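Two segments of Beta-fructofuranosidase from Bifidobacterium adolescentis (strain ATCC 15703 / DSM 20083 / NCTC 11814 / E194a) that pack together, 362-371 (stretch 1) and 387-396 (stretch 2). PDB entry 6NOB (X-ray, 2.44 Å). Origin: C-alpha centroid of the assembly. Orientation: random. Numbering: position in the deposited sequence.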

# COMPACT_ATOMS: atom_id res chain seq x y z
N VAL A 362 8.41 -6.36 21.12
CA VAL A 362 9.57 -5.50 20.93
C VAL A 362 9.18 -4.04 21.13
O VAL A 362 10.03 -3.21 21.49
CB VAL A 362 10.19 -5.74 19.54
CG1 VAL A 362 9.28 -5.23 18.44
CG2 VAL A 362 11.57 -5.09 19.45
N LEU A 363 7.91 -3.70 20.93
CA LEU A 363 7.44 -2.33 21.04
C LEU A 363 5.97 -2.33 21.43
O LEU A 363 5.17 -3.11 20.89
CB LEU A 363 7.63 -1.57 19.72
CG LEU A 363 7.14 -0.12 19.69
CD1 LEU A 363 7.99 0.74 20.61
CD2 LEU A 363 7.14 0.44 18.28
N ALA A 364 5.61 -1.45 22.36
CA ALA A 364 4.23 -1.17 22.70
C ALA A 364 4.06 0.34 22.76
O ALA A 364 4.89 1.04 23.36
CB ALA A 364 3.83 -1.81 24.04
N ASP A 365 3.00 0.85 22.14
CA ASP A 365 2.77 2.29 22.05
C ASP A 365 1.79 2.70 23.14
O ASP A 365 0.57 2.74 22.93
CB ASP A 365 2.25 2.67 20.66
CG ASP A 365 2.35 4.16 20.39
OD1 ASP A 365 2.45 4.95 21.35
OD2 ASP A 365 2.31 4.55 19.20
N PHE A 366 2.32 3.00 24.33
CA PHE A 366 1.47 3.47 25.41
C PHE A 366 1.07 4.93 25.26
O PHE A 366 0.05 5.34 25.82
CB PHE A 366 2.15 3.25 26.76
CG PHE A 366 1.81 1.94 27.40
CD1 PHE A 366 2.51 0.79 27.07
CD2 PHE A 366 0.77 1.85 28.31
CE1 PHE A 366 2.19 -0.43 27.65
CE2 PHE A 366 0.44 0.64 28.89
CZ PHE A 366 1.15 -0.50 28.56
N GLY A 367 1.85 5.71 24.51
CA GLY A 367 1.41 7.06 24.19
C GLY A 367 0.12 7.07 23.40
O GLY A 367 -0.66 8.02 23.49
N HIS A 368 -0.12 6.03 22.62
CA HIS A 368 -1.34 5.88 21.83
C HIS A 368 -2.08 4.60 22.20
O HIS A 368 -2.58 3.87 21.35
CB HIS A 368 -1.02 5.91 20.34
CG HIS A 368 -0.34 7.17 19.90
ND1 HIS A 368 1.00 7.22 19.59
CD2 HIS A 368 -0.82 8.43 19.73
CE1 HIS A 368 1.32 8.46 19.25
NE2 HIS A 368 0.24 9.21 19.32
N GLN A 369 -2.17 4.33 23.51
CA GLN A 369 -2.77 3.09 23.97
C GLN A 369 -4.28 3.02 23.72
O GLN A 369 -4.85 1.93 23.78
CB GLN A 369 -2.48 2.88 25.45
CG GLN A 369 -3.31 3.74 26.38
CD GLN A 369 -3.29 3.21 27.80
OE1 GLN A 369 -2.64 3.79 28.68
NE2 GLN A 369 -3.98 2.11 28.03
N ILE A 370 -4.93 4.15 23.43
CA ILE A 370 -6.35 4.10 23.10
C ILE A 370 -6.58 3.59 21.69
O ILE A 370 -7.71 3.21 21.35
CB ILE A 370 -7.02 5.47 23.29
CG1 ILE A 370 -6.36 6.53 22.40
CG2 ILE A 370 -6.97 5.90 24.74
CD1 ILE A 370 -7.05 7.87 22.45
N ALA A 371 -5.55 3.56 20.84
CA ALA A 371 -5.70 2.94 19.53
C ALA A 371 -5.99 1.45 19.69
O ALA A 371 -5.52 0.80 20.63
CB ALA A 371 -4.44 3.14 18.69
N VAL A 387 14.73 1.09 13.63
CA VAL A 387 13.51 1.83 13.36
C VAL A 387 12.34 0.86 13.33
O VAL A 387 12.40 -0.18 12.65
CB VAL A 387 13.59 2.60 12.03
CG1 VAL A 387 12.29 3.36 11.78
CG2 VAL A 387 14.78 3.55 12.03
N ALA A 388 11.27 1.19 14.05
CA ALA A 388 10.00 0.48 13.96
C ALA A 388 8.95 1.40 13.34
O ALA A 388 8.91 2.60 13.65
CB ALA A 388 9.53 -0.01 15.33
N VAL A 389 8.12 0.84 12.47
CA VAL A 389 7.09 1.58 11.76
C VAL A 389 5.79 0.79 11.86
O VAL A 389 5.77 -0.43 11.63
CB VAL A 389 7.46 1.81 10.28
CG1 VAL A 389 6.36 2.56 9.56
CG2 VAL A 389 8.78 2.57 10.17
N GLY A 390 4.70 1.47 12.21
CA GLY A 390 3.41 0.82 12.34
C GLY A 390 2.28 1.82 12.35
O GLY A 390 2.47 3.00 12.64
N ALA A 391 1.09 1.32 12.01
CA ALA A 391 -0.10 2.15 11.90
C ALA A 391 -1.03 1.91 13.09
O ALA A 391 -1.12 0.79 13.61
CB ALA A 391 -0.85 1.85 10.60
N LEU A 392 -1.72 2.96 13.51
CA LEU A 392 -2.54 2.95 14.72
C LEU A 392 -4.01 2.92 14.34
O LEU A 392 -4.56 3.92 13.87
CB LEU A 392 -2.22 4.17 15.59
CG LEU A 392 -0.77 4.20 16.08
CD1 LEU A 392 -0.42 5.57 16.63
CD2 LEU A 392 -0.53 3.12 17.12
N MET A 393 -4.65 1.77 14.56
CA MET A 393 -6.04 1.60 14.16
C MET A 393 -6.99 2.40 15.05
O MET A 393 -6.79 2.50 16.26
CB MET A 393 -6.43 0.12 14.22
CG MET A 393 -6.11 -0.68 12.98
SD MET A 393 -7.32 -1.99 12.73
CE MET A 393 -8.71 -1.06 12.08
N HIS A 394 -8.03 2.95 14.43
CA HIS A 394 -9.14 3.57 15.14
C HIS A 394 -8.66 4.71 16.04
O HIS A 394 -9.13 4.88 17.17
CB HIS A 394 -9.92 2.54 15.95
CG HIS A 394 -10.59 1.50 15.10
ND1 HIS A 394 -11.15 0.35 15.63
CD2 HIS A 394 -10.79 1.44 13.77
CE1 HIS A 394 -11.66 -0.37 14.65
NE2 HIS A 394 -11.46 0.26 13.51
N TYR A 395 -7.71 5.50 15.54
CA TYR A 395 -7.18 6.62 16.29
C TYR A 395 -7.00 7.81 15.36
O TYR A 395 -6.39 7.68 14.29
CB TYR A 395 -5.84 6.27 16.95
CG TYR A 395 -5.15 7.46 17.58
CD1 TYR A 395 -5.56 7.97 18.81
CD2 TYR A 395 -4.08 8.09 16.94
CE1 TYR A 395 -4.94 9.06 19.39
CE2 TYR A 395 -3.45 9.18 17.51
CZ TYR A 395 -3.88 9.66 18.73
OH TYR A 395 -3.25 10.75 19.30
N ARG A 396 -7.54 8.95 15.75
CA ARG A 396 -7.27 10.22 15.11
C ARG A 396 -6.36 11.03 16.02
O ARG A 396 -6.55 11.03 17.24
CB ARG A 396 -8.55 11.00 14.82
CG ARG A 396 -9.51 10.30 13.86
CD ARG A 396 -10.76 11.13 13.62
NE ARG A 396 -10.48 12.31 12.81
CZ ARG A 396 -11.42 13.16 12.39
NH1 ARG A 396 -12.69 12.96 12.70
NH2 ARG A 396 -11.07 14.21 11.66

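Two segments of one chain, at least 21 residues apart in sequence wherever they touch, pack mainly through side chains; no hydrogen bond crosses between them, and together they bury 400 Å². Stretch 1 contributes a short strand that runs through Asp365, followed by loop; stretch 2 runs as strand 387-392, breaks at Met393 and His394, and resumes at 395-396. The backbones stand well apart at Leu363 and Ala388, with CA atoms 8.0 Å from each other, and close to 5.1 Å between the CA atoms of Ala371 and Tyr395. Leu363 bridges the wide end: its side chain (chi1 t, chi2 p) places CD2 3.8 Å from Ala388 CB, a purely apolar contact. Asp365 also points toward stretch 2, and its OD2 lies 3.8 Å from Leu392 CD2, but its hydrogen bonds do not go to stretch 2. Within its own stretch, Asp365 OD2 receives a hydrogen bond from His368 ND1 (3.0 Å) and Asp365 OD1 a weak one from His368 N (3.1 Å); the first holds the imidazole, the second engages the His368 backbone. So held, the His368 ring meets two partners. Leu392 CD1 sits over one face, 3.9 Å from the centroid of the His368 ring, in a CH-pi contact; Tyr395 OH lies near the ring plane, 3.4 Å from His368 CD2. The His368 and Tyr395 rings form an offset edge-to-face pair, the histidine edge directed toward the tyrosine face, with centroids 5.0 Å apart and planes at 63°. A type I turn from His368 to Ala371, closed by the hydrogen bond from Ala371 N to His368 O (3.0 Å), brings Ala371 up to Tyr395. Ile370 starts out sideways, yet its end comes nearer, bringing CD1 3.9 Å from Tyr395 CE1 at the ring edge. Ala371 completes the contact: its small CB packs 3.9 Å from Leu392 CB, 3.8 Å from Tyr395 CB and 3.4 Å from Met393 O.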